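Local coordinates for protein inactive Zymogen C11 Protease (Parabacteroides distasonis, PDB 6MZO) that is probably a cysteine protease of the clostripain (C11) family, captured in this structure as its inactive zymogen, at residues A[45-50]-A[202-206]; A[171-175]-A[230-236]; A[87-93]-A[140-146]; A[108-114]-A[155-161]. All blocks are in the same frame, centred on the assembly; numbering follows the deposited sequence.

Interaction 1 of 4, residues A[45-50]-A[202-206]; sequences LNNGNL and MFKKE
The type I' beta turn L45-G48, which leads from helix 26-43 into strand 49-54, receives the F203 ring of segment 202-206. L45 CB lies over one face of the F203 ring, and L45 CD2, on the same side and lying alongside, meets F203 CD2 at 3.6 Å. N49 O sits at the ring edge, near its plane, 3.3 Å from F203 CE1. L50 CB meets F203 CZ at 3.9 Å, the two side chains crossing at about a right angle. With CG anti to the backbone N (chi1 -166°), the N46 amide reaches the F203 carbonyl, and N46 ND2 donates to F203 O at 2.9 Å, nearly straight at 166°. A water lies within hydrogen-bonding reach of F203 O and N46 O. Cut back to an alanine, F203 would probably leave a gap between L45, G48 and L50. L50 also touches I40 and M199, so helices 26-43 and 195-203 share one side of the sheet, as in the alpha/beta fold of clan CD peptidases.

Interaction 2 of 4, residues A[171-175]-A[230-236]; sequences AYAFR and MKSDELD
The guanidinium group of R175 carries the Y172 ring on one face, NH1 standing 3.4 Å above the ring centre; at its edge lie Y172 O, in the guanidinium plane, and D236 OD1, tilted from it. R175 NE donates to D236 OD1 at 2.8 Å in a bent salt bridge (143°), from above a carboxylate plane turned 84° from the guanidinium. R175 CG lies between the backbone N and the carbonyl carbon (chi1 68°), bringing NH1 back to Y172 O at 2.8 Å; R175 N reaches the same oxygen from the opposite face. The end of helix 168-173 is thus tied to the start of helix 235-246. A leucine in place of R175 would probably leave D236 and E351, its other partner, without their positive mate and the Y172 ring without the guanidinium on its face. A water joins Y172 OH to D236 OD1, and D355 also binds that hydroxyl. L235 CG packs 3.9 Å from A171 O, and A171 CB meets M230 CG at 4.0 Å.

Interaction 3 of 4, residues A[87-93]-A[140-146]; sequences SASTETL and FMEINDL
F140 and L146 pack against A88, T90 and L93 where helices 90-103 and 143-150 begin, two helices lying on the same side of the central sheet of an alpha/beta fold. Apolar contacts dominate. F140 CG is anti to the backbone N (chi1 165°), which lays the ring along the 87-93 backbone with its far edge against L93; L93 CD2 approaches F140 CZ at 3.6 Å and L146 CD1 at 3.5 Å, the L93 side chain crossing those of F140 and L146 at about a right angle. A88 CB touches F140 CB at 3.7 Å, and T90 CG2 rests 3.9 Å from L146 CA. Toward the sheet, L93 and M141 reach L113 of strand 109-115. Polar groups take a smaller share. S87 O lies over one face of the F140 ring and is bound by Y18 OH, while S87 OG pairs with D55. S89 is the N-cap of helix 90-103, its OG accepting from T92 N at 3.3 Å. Across the contact, F140 CA makes a CA-H...O approach to A88 O at 3.3 Å.

Interaction 4 of 4, residues A[108-114]-A[155-161]; sequences SYGLVLW and FDFILFD
Strands 109-114 and 157-161 run parallel, their axes 12° apart and 4.7 Å from each other at closest approach. L111 and L113 supply both polar backbone atoms: L111 N donates to F157 O, L159 N to L111 O at 2.8 Å, L113 N to L159 O and D161 N to L113 O. At the corner, D156 N donates to Y109 O. L111, L113, I158 and F160 point to one face of the sheet; V112, W114, L159 and D161 point to the other. L111 CB stands over the F155 ring face, 3.9 Å from its centroid. Further along, L113 CD1 meets F160 CE1 at 3.8 Å, and I158 CG2 covers a face of F160. These are inner strands of the nine-stranded mixed sheet, joined by a beta-alpha-beta crossover through helix 143-150. F157 CG lies between its backbone N and carbonyl carbon (chi1 66°), folding the ring back over G110 CA, 4.1 Å from the centroid. V112 and L159 lie side by side. At the C-terminal end D161 OD2, which is hydrogen-bonded to Y195 OH and F193 N, lies 3.2 Å from W114 CD1, while W114 NE1 bonds to N191 O. D161 OD1 is hydrogen-bonded to H116 NE2, whose ring stacks on W114. At the opposite end, S108 OG bonds to P12 O and D156 OD2 pairs with R13.

Interaction 4 is the central one: its strands 109-115 and 155-162 sit inside the sheet that interactions 1 and 2 also reach, and its centre lies 13 to 14 Å from those of the other three. Interaction 3 covers one face, with M141, L93 and L146 packed on L113; F174 of interaction 2 continues that layer, touching L146, I158 and F160. M202 of interaction 1 packs on V112 and F157 on the opposite face. Interactions 1 and 3, whose centres lie about 26 Å apart, do not touch. Along the chain interactions 3 and 4 alternate, both nested within the loop closed by interaction 1, whereas interactions 1 and 2 cross. Distant segments are thereby gathered into one alpha/beta body with helices on both faces.

Interaction 1 of 4, residues A[45-50]-A[202-206]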
loop_
_atom_site.group_PDB
_atom_site.type_symbol
_atom_site.label_atom_id
_atom_site.label_comp_id
_atom_site.label_asym_id
_atom_site.label_seq_id
_atom_site.Cartn_x
_atom_site.Cartn_y
_atom_site.Cartn_z
ATOM N N LEU A 45 -0.445 2.945 23.737
ATOM C CA LEU A 45 0.549 2.931 22.707
ATOM C C LEU A 45 1.837 2.233 23.083
ATOM O O LEU A 45 2.834 2.397 22.362
ATOM C CB LEU A 45 0.920 4.371 22.302
ATOM C CG LEU A 45 -0.268 5.124 21.673
ATOM C CD1 LEU A 45 0.229 6.579 21.348
ATOM C CD2 LEU A 45 -0.765 4.359 20.454
ATOM N N ASN A 46 1.851 1.451 24.195
ATOM C CA ASN A 46 3.027 0.730 24.607
ATOM C C ASN A 46 4.268 1.621 24.605
ATOM O O ASN A 46 5.297 1.207 24.140
ATOM C CB ASN A 46 3.176 -0.472 23.632
ATOM C CG ASN A 46 4.153 -1.506 24.140
ATOM O OD1 ASN A 46 4.253 -1.733 25.352
ATOM N ND2 ASN A 46 4.886 -2.137 23.230
ATOM N N ASN A 47 4.135 2.831 25.160
ATOM C CA ASN A 47 5.249 3.766 25.302
ATOM C C ASN A 47 5.809 4.274 23.985
ATOM O O ASN A 47 6.917 4.880 24.003
ATOM C CB ASN A 47 6.397 3.140 26.171
ATOM C CG ASN A 47 5.888 2.688 27.524
ATOM O OD1 ASN A 47 6.183 1.568 28.024
ATOM N ND2 ASN A 47 5.073 3.529 28.134
ATOM N N GLY A 48 5.088 4.069 22.907
ATOM C CA GLY A 48 5.538 4.554 21.590
ATOM C C GLY A 48 5.090 6.008 21.295
ATOM O O GLY A 48 4.320 6.601 22.081
ATOM N N ASN A 49 5.539 6.563 20.152
ATOM C CA ASN A 49 5.141 7.928 19.758
ATOM C C ASN A 49 4.304 7.893 18.521
ATOM O O ASN A 49 4.675 7.200 17.590
ATOM C CB ASN A 49 6.372 8.790 19.487
ATOM C CG ASN A 49 7.287 8.843 20.659
ATOM O OD1 ASN A 49 6.885 9.303 21.747
ATOM N ND2 ASN A 49 8.546 8.333 20.475
ATOM N N LEU A 50 3.191 8.640 18.494
ATOM C CA LEU A 50 2.325 8.634 17.301
ATOM C C LEU A 50 2.315 10.082 16.751
ATOM O O LEU A 50 1.853 10.989 17.453
ATOM C CB LEU A 50 0.921 8.220 17.643
ATOM C CG LEU A 50 -0.022 8.171 16.410
ATOM C CD1 LEU A 50 0.387 7.189 15.247
ATOM C CD2 LEU A 50 -1.386 7.877 16.950
ATOM N N MET A 202 0.139 -1.597 15.965
ATOM C CA MET A 202 1.304 -0.893 15.367
ATOM C C MET A 202 2.461 -0.645 16.370
ATOM O O MET A 202 3.556 -0.346 15.934
ATOM C CB MET A 202 0.878 0.492 14.773
ATOM C CG MET A 202 -0.157 0.339 13.763
ATOM S SD MET A 202 -0.461 2.165 13.225
ATOM C CE MET A 202 -2.095 2.130 12.596
ATOM N N PHE A 203 2.166 -0.720 17.666
ATOM C CA PHE A 203 3.113 -0.259 18.688
ATOM C C PHE A 203 3.613 -1.409 19.582
ATOM O O PHE A 203 4.304 -1.139 20.546
ATOM C CB PHE A 203 2.454 0.842 19.531
ATOM C CG PHE A 203 2.458 2.166 18.850
ATOM C CD1 PHE A 203 3.610 2.922 18.827
ATOM C CD2 PHE A 203 1.326 2.646 18.116
ATOM C CE1 PHE A 203 3.645 4.133 18.211
ATOM C CE2 PHE A 203 1.342 3.845 17.477
ATOM C CZ PHE A 203 2.519 4.619 17.473
ATOM N N LYS A 204 3.222 -2.660 19.320
ATOM C CA LYS A 204 3.889 -3.829 20.031
ATOM C C LYS A 204 5.414 -3.778 19.772
ATOM O O LYS A 204 5.887 -3.222 18.757
ATOM C CB LYS A 204 3.292 -5.123 19.559
ATOM C CG LYS A 204 1.783 -5.213 20.030
ATOM C CD LYS A 204 1.142 -6.513 19.565
ATOM C CE LYS A 204 -0.366 -6.468 19.861
ATOM N NZ LYS A 204 -1.027 -7.732 19.327
ATOM N N LYS A 205 6.171 -4.350 20.693
ATOM C CA LYS A 205 7.645 -4.258 20.564
ATOM C C LYS A 205 8.076 -4.613 19.167
ATOM O O LYS A 205 8.880 -3.856 18.583
ATOM C CB LYS A 205 8.268 -5.158 21.621
ATOM C CG LYS A 205 9.777 -4.972 21.773
ATOM C CD LYS A 205 10.147 -5.681 23.055
ATOM C CE LYS A 205 11.559 -6.155 22.939
ATOM N NZ LYS A 205 12.505 -5.056 23.000
ATOM N N GLU A 206 7.579 -5.748 18.622
ATOM C CA GLU A 206 7.564 -6.024 17.195
ATOM C C GLU A 206 6.179 -5.619 16.683
ATOM O O GLU A 206 5.168 -6.042 17.279
ATOM C CB GLU A 206 7.791 -7.444 16.881
ATOM C CG GLU A 206 9.244 -7.873 17.316
ATOM C CD GLU A 206 9.580 -9.319 17.073
ATOM O OE1 GLU A 206 8.949 -9.954 16.209
ATOM O OE2 GLU A 206 10.505 -9.825 17.764
HETATM O O HOH W 1 5.723 1.288 21.100
#

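Interaction 2 of 4, residues A[171-175]-A[230-236]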
loop_
_atom_site.group_PDB
_atom_site.type_symbol
_atom_site.label_atom_id
_atom_site.label_comp_id
_atom_site.label_asym_id
_atom_site.label_seq_id
_atom_site.Cartn_x
_atom_site.Cartn_y
_atom_site.Cartn_z
ATOM N N ALA A 171 5.762 -4.288 -3.897
ATOM C CA ALA A 171 6.462 -5.008 -2.816
ATOM C C ALA A 171 7.977 -5.116 -3.160
ATOM O O ALA A 171 8.882 -5.022 -2.251
ATOM C CB ALA A 171 5.850 -6.397 -2.639
ATOM N N TYR A 172 8.284 -5.286 -4.446
ATOM C CA TYR A 172 9.680 -5.420 -4.819
ATOM C C TYR A 172 10.402 -4.077 -4.663
ATOM O O TYR A 172 11.549 -4.004 -4.122
ATOM C CB TYR A 172 9.811 -5.905 -6.270
ATOM C CG TYR A 172 11.207 -6.275 -6.673
ATOM C CD1 TYR A 172 11.824 -7.392 -6.124
ATOM C CD2 TYR A 172 11.856 -5.598 -7.685
ATOM C CE1 TYR A 172 13.099 -7.784 -6.572
ATOM C CE2 TYR A 172 13.196 -5.956 -8.135
ATOM C CZ TYR A 172 13.741 -7.093 -7.559
ATOM O OH TYR A 172 14.973 -7.423 -8.007
ATOM N N ALA A 173 9.747 -3.014 -5.110
ATOM C CA ALA A 173 10.416 -1.667 -5.091
ATOM C C ALA A 173 10.745 -1.233 -3.668
ATOM O O ALA A 173 11.773 -0.512 -3.486
ATOM C CB ALA A 173 9.533 -0.608 -5.742
ATOM N N PHE A 174 9.889 -1.598 -2.727
ATOM C CA PHE A 174 10.092 -1.142 -1.332
ATOM C C PHE A 174 10.778 -2.152 -0.458
ATOM O O PHE A 174 10.838 -1.945 0.772
ATOM C CB PHE A 174 8.751 -0.705 -0.687
ATOM C CG PHE A 174 8.202 0.561 -1.324
ATOM C CD1 PHE A 174 7.398 0.490 -2.486
ATOM C CD2 PHE A 174 8.540 1.798 -0.829
ATOM C CE1 PHE A 174 6.943 1.633 -3.114
ATOM C CE2 PHE A 174 8.101 2.961 -1.447
ATOM C CZ PHE A 174 7.305 2.879 -2.615
ATOM N N ARG A 175 11.304 -3.235 -1.037
ATOM C CA ARG A 175 11.831 -4.348 -0.207
ATOM C C ARG A 175 13.008 -3.928 0.662
ATOM O O ARG A 175 13.243 -4.550 1.691
ATOM C CB ARG A 175 12.250 -5.532 -1.099
ATOM C CG ARG A 175 13.467 -5.248 -1.980
ATOM C CD ARG A 175 13.560 -6.399 -3.017
ATOM N NE ARG A 175 14.792 -6.366 -3.759
ATOM C CZ ARG A 175 15.083 -5.468 -4.708
ATOM N NH1 ARG A 175 14.192 -4.542 -4.997
ATOM N NH2 ARG A 175 16.257 -5.444 -5.339
ATOM N N MET A 230 3.258 -8.554 2.944
ATOM C CA MET A 230 4.422 -9.130 2.250
ATOM C C MET A 230 5.644 -8.999 3.128
ATOM O O MET A 230 5.879 -7.949 3.781
ATOM C CB MET A 230 4.647 -8.439 0.876
ATOM C CG MET A 230 3.848 -9.007 -0.284
ATOM S SD MET A 230 2.080 -8.998 -0.021
ATOM C CE MET A 230 1.818 -7.211 0.054
ATOM N N LYS A 231 6.453 -10.079 3.155
ATOM C CA LYS A 231 7.679 -10.120 3.935
ATOM C C LYS A 231 8.850 -9.763 2.994
ATOM O O LYS A 231 9.259 -10.554 2.110
ATOM C CB LYS A 231 7.870 -11.542 4.573
ATOM C CG LYS A 231 9.073 -11.636 5.551
ATOM C CD LYS A 231 8.947 -13.007 6.244
ATOM C CE LYS A 231 10.143 -13.258 7.154
ATOM N NZ LYS A 231 11.235 -13.730 6.297
ATOM N N SER A 232 9.408 -8.561 3.179
ATOM C CA SER A 232 10.323 -8.027 2.176
ATOM C C SER A 232 11.573 -8.846 1.933
ATOM O O SER A 232 12.057 -8.906 0.766
ATOM C CB SER A 232 10.729 -6.567 2.532
ATOM O OG SER A 232 9.570 -5.753 2.561
ATOM N N ASP A 233 12.116 -9.501 2.969
ATOM C CA ASP A 233 13.333 -10.262 2.642
ATOM C C ASP A 233 13.093 -11.572 1.875
ATOM O O ASP A 233 14.041 -12.333 1.644
ATOM C CB ASP A 233 14.144 -10.528 3.921
ATOM C CG ASP A 233 13.409 -11.362 4.945
ATOM O OD1 ASP A 233 12.382 -11.980 4.670
ATOM O OD2 ASP A 233 13.948 -11.439 6.100
ATOM N N GLU A 234 11.856 -11.783 1.407
ATOM C CA GLU A 234 11.529 -12.947 0.567
ATOM C C GLU A 234 11.346 -12.480 -0.879
ATOM O O GLU A 234 11.239 -13.271 -1.787
ATOM C CB GLU A 234 10.267 -13.632 1.029
ATOM C CG GLU A 234 10.342 -14.075 2.486
ATOM C CD GLU A 234 11.205 -15.318 2.708
ATOM O OE1 GLU A 234 11.703 -15.917 1.729
ATOM O OE2 GLU A 234 11.281 -15.728 3.898
ATOM N N LEU A 235 11.383 -11.153 -1.048
ATOM C CA LEU A 235 11.078 -10.648 -2.415
ATOM C C LEU A 235 12.181 -10.890 -3.409
ATOM O O LEU A 235 11.881 -11.091 -4.616
ATOM C CB LEU A 235 10.700 -9.168 -2.326
ATOM C CG LEU A 235 9.215 -8.915 -2.346
ATOM C CD1 LEU A 235 8.674 -9.198 -3.829
ATOM C CD2 LEU A 235 8.427 -9.742 -1.402
ATOM N N ASP A 236 13.438 -10.911 -2.972
ATOM C CA ASP A 236 14.461 -11.259 -3.972
ATOM C C ASP A 236 14.274 -12.665 -4.544
ATOM O O ASP A 236 14.372 -12.874 -5.791
ATOM C CB ASP A 236 15.865 -11.143 -3.364
ATOM C CG ASP A 236 16.292 -9.717 -3.154
ATOM O OD1 ASP A 236 16.058 -8.883 -4.021
ATOM O OD2 ASP A 236 16.900 -9.426 -2.096
HETATM O O HOH W 2 8.016 -6.417 0.227
HETATM O O HOH W 3 16.648 -9.161 -6.541
#

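Interaction 3 of 4, residues A[87-93]-A[140-146]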
loop_
_atom_site.group_PDB
_atom_site.type_symbol
_atom_site.label_atom_id
_atom_site.label_comp_id
_atom_site.label_asym_id
_atom_site.label_seq_id
_atom_site.Cartn_x
_atom_site.Cartn_y
_atom_site.Cartn_z
ATOM N N SER A 87 1.986 18.630 -0.279
ATOM C CA SER A 87 2.014 17.395 0.471
ATOM C C SER A 87 2.086 16.172 -0.442
ATOM O O SER A 87 2.441 15.103 0.020
ATOM C CB SER A 87 0.792 17.298 1.379
ATOM O OG SER A 87 -0.397 17.176 0.609
ATOM N N ALA A 88 1.802 16.312 -1.733
ATOM C CA ALA A 88 1.893 15.131 -2.611
ATOM C C ALA A 88 3.302 14.943 -3.197
ATOM O O ALA A 88 3.518 14.200 -4.147
ATOM C CB ALA A 88 0.859 15.211 -3.733
ATOM N N SER A 89 4.257 15.642 -2.624
ATOM C CA SER A 89 5.624 15.639 -3.084
ATOM C C SER A 89 6.414 14.681 -2.218
ATOM O O SER A 89 6.271 14.702 -0.982
ATOM C CB SER A 89 6.203 17.044 -2.970
ATOM O OG SER A 89 7.584 17.025 -2.648
ATOM N N THR A 90 7.279 13.875 -2.813
ATOM C CA THR A 90 8.104 13.013 -1.960
ATOM C C THR A 90 9.119 13.833 -1.119
ATOM O O THR A 90 9.474 13.382 -0.013
ATOM C CB THR A 90 8.862 11.979 -2.801
ATOM O OG1 THR A 90 9.642 12.673 -3.768
ATOM C CG2 THR A 90 7.884 11.054 -3.535
ATOM N N GLU A 91 9.554 15.007 -1.598
ATOM C CA GLU A 91 10.465 15.844 -0.815
ATOM C C GLU A 91 9.816 16.271 0.497
ATOM O O GLU A 91 10.462 16.309 1.552
ATOM C CB GLU A 91 10.905 17.089 -1.609
ATOM C CG GLU A 91 11.927 16.772 -2.652
ATOM C CD GLU A 91 12.379 18.023 -3.374
ATOM O OE1 GLU A 91 12.591 19.066 -2.703
ATOM O OE2 GLU A 91 12.475 17.965 -4.615
ATOM N N THR A 92 8.516 16.537 0.442
ATOM C CA THR A 92 7.777 16.920 1.642
ATOM C C THR A 92 7.698 15.738 2.578
ATOM O O THR A 92 7.929 15.859 3.776
ATOM C CB THR A 92 6.367 17.435 1.296
ATOM O OG1 THR A 92 6.476 18.627 0.515
ATOM C CG2 THR A 92 5.547 17.650 2.580
ATOM N N LEU A 93 7.369 14.570 2.019
ATOM C CA LEU A 93 7.306 13.375 2.830
ATOM C C LEU A 93 8.619 13.125 3.556
ATOM O O LEU A 93 8.602 12.897 4.759
ATOM C CB LEU A 93 6.891 12.182 1.944
ATOM C CG LEU A 93 6.965 10.804 2.583
ATOM C CD1 LEU A 93 6.112 10.671 3.857
ATOM C CD2 LEU A 93 6.498 9.767 1.554
ATOM N N PHE A 140 1.539 11.333 -6.095
ATOM C CA PHE A 140 2.361 11.224 -4.885
ATOM C C PHE A 140 2.953 9.827 -4.749
ATOM O O PHE A 140 4.052 9.651 -4.203
ATOM C CB PHE A 140 1.515 11.586 -3.643
ATOM C CG PHE A 140 2.119 11.169 -2.324
ATOM C CD1 PHE A 140 3.373 11.622 -1.936
ATOM C CD2 PHE A 140 1.399 10.377 -1.451
ATOM C CE1 PHE A 140 3.922 11.261 -0.720
ATOM C CE2 PHE A 140 1.941 9.975 -0.232
ATOM C CZ PHE A 140 3.212 10.437 0.148
ATOM N N MET A 141 2.229 8.842 -5.279
ATOM C CA MET A 141 2.547 7.447 -4.999
ATOM C C MET A 141 3.082 6.718 -6.220
ATOM O O MET A 141 3.140 5.486 -6.225
ATOM C CB MET A 141 1.335 6.721 -4.410
ATOM C CG MET A 141 1.256 6.970 -2.913
ATOM S SD MET A 141 0.533 5.567 -2.151
ATOM C CE MET A 141 0.253 6.228 -0.517
ATOM N N GLU A 142 3.506 7.500 -7.212
ATOM C CA GLU A 142 4.361 7.028 -8.307
ATOM C C GLU A 142 5.519 6.208 -7.761
ATOM O O GLU A 142 6.353 6.692 -6.989
ATOM C CB GLU A 142 4.906 8.204 -9.130
ATOM N N ILE A 143 5.565 4.965 -8.189
ATOM C CA ILE A 143 6.384 3.985 -7.516
ATOM C C ILE A 143 7.906 4.333 -7.548
ATOM O O ILE A 143 8.556 4.366 -6.491
ATOM C CB ILE A 143 6.023 2.600 -8.113
ATOM C CG1 ILE A 143 7.027 1.535 -7.706
ATOM C CG2 ILE A 143 5.809 2.713 -9.644
ATOM C CD1 ILE A 143 6.585 0.086 -8.143
ATOM N N ASN A 144 8.473 4.728 -8.711
ATOM C CA ASN A 144 9.930 4.951 -8.678
ATOM C C ASN A 144 10.381 6.125 -7.778
ATOM O O ASN A 144 11.391 5.991 -7.076
ATOM C CB ASN A 144 10.499 5.155 -10.062
ATOM C CG ASN A 144 10.535 3.877 -10.896
ATOM O OD1 ASN A 144 10.015 2.860 -10.515
ATOM N ND2 ASN A 144 11.108 3.968 -12.087
ATOM N N ASP A 145 9.657 7.252 -7.801
ATOM C CA ASP A 145 10.083 8.412 -7.008
ATOM C C ASP A 145 9.877 8.117 -5.540
ATOM O O ASP A 145 10.753 8.427 -4.708
ATOM C CB ASP A 145 9.311 9.665 -7.380
ATOM C CG ASP A 145 9.713 10.195 -8.722
ATOM O OD1 ASP A 145 10.834 9.851 -9.172
ATOM O OD2 ASP A 145 8.905 10.939 -9.324
ATOM N N LEU A 146 8.746 7.493 -5.214
ATOM C CA LEU A 146 8.483 7.194 -3.808
ATOM C C LEU A 146 9.499 6.193 -3.208
ATOM O O LEU A 146 9.968 6.374 -2.077
ATOM C CB LEU A 146 7.046 6.689 -3.610
ATOM C CG LEU A 146 6.555 6.474 -2.161
ATOM C CD1 LEU A 146 6.658 7.747 -1.334
ATOM C CD2 LEU A 146 5.151 5.959 -2.158
#

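Interaction 4 of 4, residues A[108-114]-A[155-161]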
loop_
_atom_site.group_PDB
_atom_site.type_symbol
_atom_site.label_atom_id
_atom_site.label_comp_id
_atom_site.label_asym_id
_atom_site.label_seq_id
_atom_site.Cartn_x
_atom_site.Cartn_y
_atom_site.Cartn_z
ATOM N N SER A 108 12.610 1.747 16.787
ATOM C CA SER A 108 12.181 1.376 15.401
ATOM C C SER A 108 11.141 2.406 14.902
ATOM O O SER A 108 10.626 3.239 15.660
ATOM C CB SER A 108 11.616 -0.056 15.354
ATOM O OG SER A 108 10.334 -0.065 16.025
ATOM N N TYR A 109 10.793 2.312 13.608
ATOM C CA TYR A 109 9.830 3.263 13.016
ATOM C C TYR A 109 8.779 2.524 12.179
ATOM O O TYR A 109 9.065 1.440 11.632
ATOM C CB TYR A 109 10.518 4.269 12.085
ATOM C CG TYR A 109 11.560 4.991 12.920
ATOM C CD1 TYR A 109 11.159 5.983 13.727
ATOM C CD2 TYR A 109 12.849 4.567 12.914
ATOM C CE1 TYR A 109 12.065 6.673 14.601
ATOM C CE2 TYR A 109 13.780 5.209 13.801
ATOM C CZ TYR A 109 13.362 6.253 14.583
ATOM O OH TYR A 109 14.280 6.883 15.425
ATOM N N GLY A 110 7.595 3.125 12.082
ATOM C CA GLY A 110 6.645 2.612 11.077
ATOM C C GLY A 110 6.029 3.768 10.320
ATOM O O GLY A 110 5.968 4.909 10.817
ATOM N N LEU A 111 5.506 3.464 9.102
ATOM C CA LEU A 111 4.996 4.505 8.248
ATOM C C LEU A 111 3.610 4.058 7.722
ATOM O O LEU A 111 3.550 2.925 7.249
ATOM C CB LEU A 111 5.990 4.765 7.069
ATOM C CG LEU A 111 5.483 5.893 6.162
ATOM C CD1 LEU A 111 5.406 7.309 6.778
ATOM C CD2 LEU A 111 6.503 5.884 4.952
ATOM N N VAL A 112 2.609 4.927 7.880
ATOM C CA VAL A 112 1.254 4.715 7.259
ATOM C C VAL A 112 1.117 5.835 6.241
ATOM O O VAL A 112 1.282 7.018 6.587
ATOM C CB VAL A 112 0.160 4.841 8.245
ATOM C CG1 VAL A 112 -1.195 4.679 7.559
ATOM C CG2 VAL A 112 0.359 3.788 9.382
ATOM N N LEU A 113 0.882 5.467 4.977
ATOM C CA LEU A 113 0.740 6.500 3.903
ATOM C C LEU A 113 -0.652 6.380 3.417
ATOM O O LEU A 113 -1.077 5.277 2.983
ATOM C CB LEU A 113 1.692 6.241 2.763
ATOM C CG LEU A 113 3.154 6.329 3.076
ATOM C CD1 LEU A 113 3.964 6.054 1.741
ATOM C CD2 LEU A 113 3.409 7.683 3.653
ATOM N N TRP A 114 -1.422 7.420 3.583
ATOM C CA TRP A 114 -2.806 7.398 3.197
ATOM C C TRP A 114 -2.966 8.232 1.938
ATOM O O TRP A 114 -2.584 9.432 1.931
ATOM C CB TRP A 114 -3.676 8.014 4.310
ATOM C CG TRP A 114 -5.167 7.906 4.119
ATOM C CD1 TRP A 114 -6.003 6.955 4.654
ATOM C CD2 TRP A 114 -6.006 8.796 3.377
ATOM N NE1 TRP A 114 -7.287 7.198 4.270
ATOM C CE2 TRP A 114 -7.316 8.312 3.486
ATOM C CE3 TRP A 114 -5.761 9.921 2.619
ATOM C CZ2 TRP A 114 -8.382 8.935 2.863
ATOM C CZ3 TRP A 114 -6.834 10.557 2.001
ATOM C CH2 TRP A 114 -8.114 10.052 2.133
ATOM N N PHE A 155 12.038 1.062 7.771
ATOM C CA PHE A 155 10.851 0.962 8.589
ATOM C C PHE A 155 10.552 -0.465 8.934
ATOM O O PHE A 155 10.812 -1.349 8.144
ATOM C CB PHE A 155 9.631 1.494 7.793
ATOM C CG PHE A 155 9.761 2.938 7.468
ATOM C CD1 PHE A 155 9.529 3.871 8.448
ATOM C CD2 PHE A 155 10.119 3.344 6.191
ATOM C CE1 PHE A 155 9.669 5.261 8.197
ATOM C CE2 PHE A 155 10.245 4.694 5.932
ATOM C CZ PHE A 155 10.028 5.653 6.937
ATOM N N ASP A 156 9.981 -0.699 10.098
ATOM C CA ASP A 156 9.532 -2.090 10.377
ATOM C C ASP A 156 8.376 -2.445 9.469
ATOM O O ASP A 156 8.225 -3.642 9.098
ATOM C CB ASP A 156 9.091 -2.222 11.847
ATOM C CG ASP A 156 10.275 -2.266 12.806
ATOM O OD1 ASP A 156 11.430 -2.045 12.410
ATOM O OD2 ASP A 156 10.081 -2.563 13.996
ATOM N N PHE A 157 7.493 -1.490 9.184
ATOM C CA PHE A 157 6.443 -1.721 8.204
ATOM C C PHE A 157 6.090 -0.446 7.461
ATOM O O PHE A 157 6.304 0.675 7.983
ATOM C CB PHE A 157 5.151 -2.274 8.874
ATOM C CG PHE A 157 4.471 -1.281 9.833
ATOM C CD1 PHE A 157 3.544 -0.357 9.404
ATOM C CD2 PHE A 157 4.786 -1.253 11.218
ATOM C CE1 PHE A 157 2.944 0.560 10.253
ATOM C CE2 PHE A 157 4.157 -0.296 12.077
ATOM C CZ PHE A 157 3.250 0.591 11.616
ATOM N N ILE A 158 5.580 -0.628 6.220
ATOM C CA ILE A 158 4.868 0.489 5.592
ATOM C C ILE A 158 3.475 -0.029 5.340
ATOM O O ILE A 158 3.316 -1.133 4.752
ATOM C CB ILE A 158 5.488 0.978 4.243
ATOM C CG1 ILE A 158 6.910 1.524 4.463
ATOM C CG2 ILE A 158 4.550 2.016 3.607
ATOM C CD1 ILE A 158 7.737 1.716 3.104
ATOM N N LEU A 159 2.485 0.718 5.831
ATOM C CA LEU A 159 1.061 0.390 5.610
ATOM C C LEU A 159 0.555 1.343 4.542
ATOM O O LEU A 159 0.531 2.554 4.751
ATOM C CB LEU A 159 0.301 0.551 6.924
ATOM C CG LEU A 159 -1.179 0.135 6.972
ATOM C CD1 LEU A 159 -1.693 0.261 8.440
ATOM C CD2 LEU A 159 -2.078 0.976 6.138
ATOM N N PHE A 160 0.209 0.774 3.375
ATOM C CA PHE A 160 -0.344 1.629 2.297
ATOM C C PHE A 160 -1.853 1.659 2.407
ATOM O O PHE A 160 -2.526 0.681 2.041
ATOM C CB PHE A 160 0.071 1.071 0.929
ATOM C CG PHE A 160 1.526 1.264 0.593
ATOM C CD1 PHE A 160 2.014 2.534 0.299
ATOM C CD2 PHE A 160 2.385 0.161 0.528
ATOM C CE1 PHE A 160 3.334 2.716 -0.034
ATOM C CE2 PHE A 160 3.751 0.360 0.168
ATOM C CZ PHE A 160 4.182 1.636 -0.108
ATOM N N ASP A 161 -2.406 2.745 2.912
ATOM C CA ASP A 161 -3.851 2.883 2.948
ATOM C C ASP A 161 -4.220 3.594 1.663
ATOM O O ASP A 161 -4.383 4.811 1.608
ATOM C CB ASP A 161 -4.285 3.633 4.263
ATOM C CG ASP A 161 -5.799 3.568 4.464
ATOM O OD1 ASP A 161 -6.566 3.343 3.485
ATOM O OD2 ASP A 161 -6.257 3.867 5.554
HETATM O O HOH W 4 12.462 0.699 11.968
#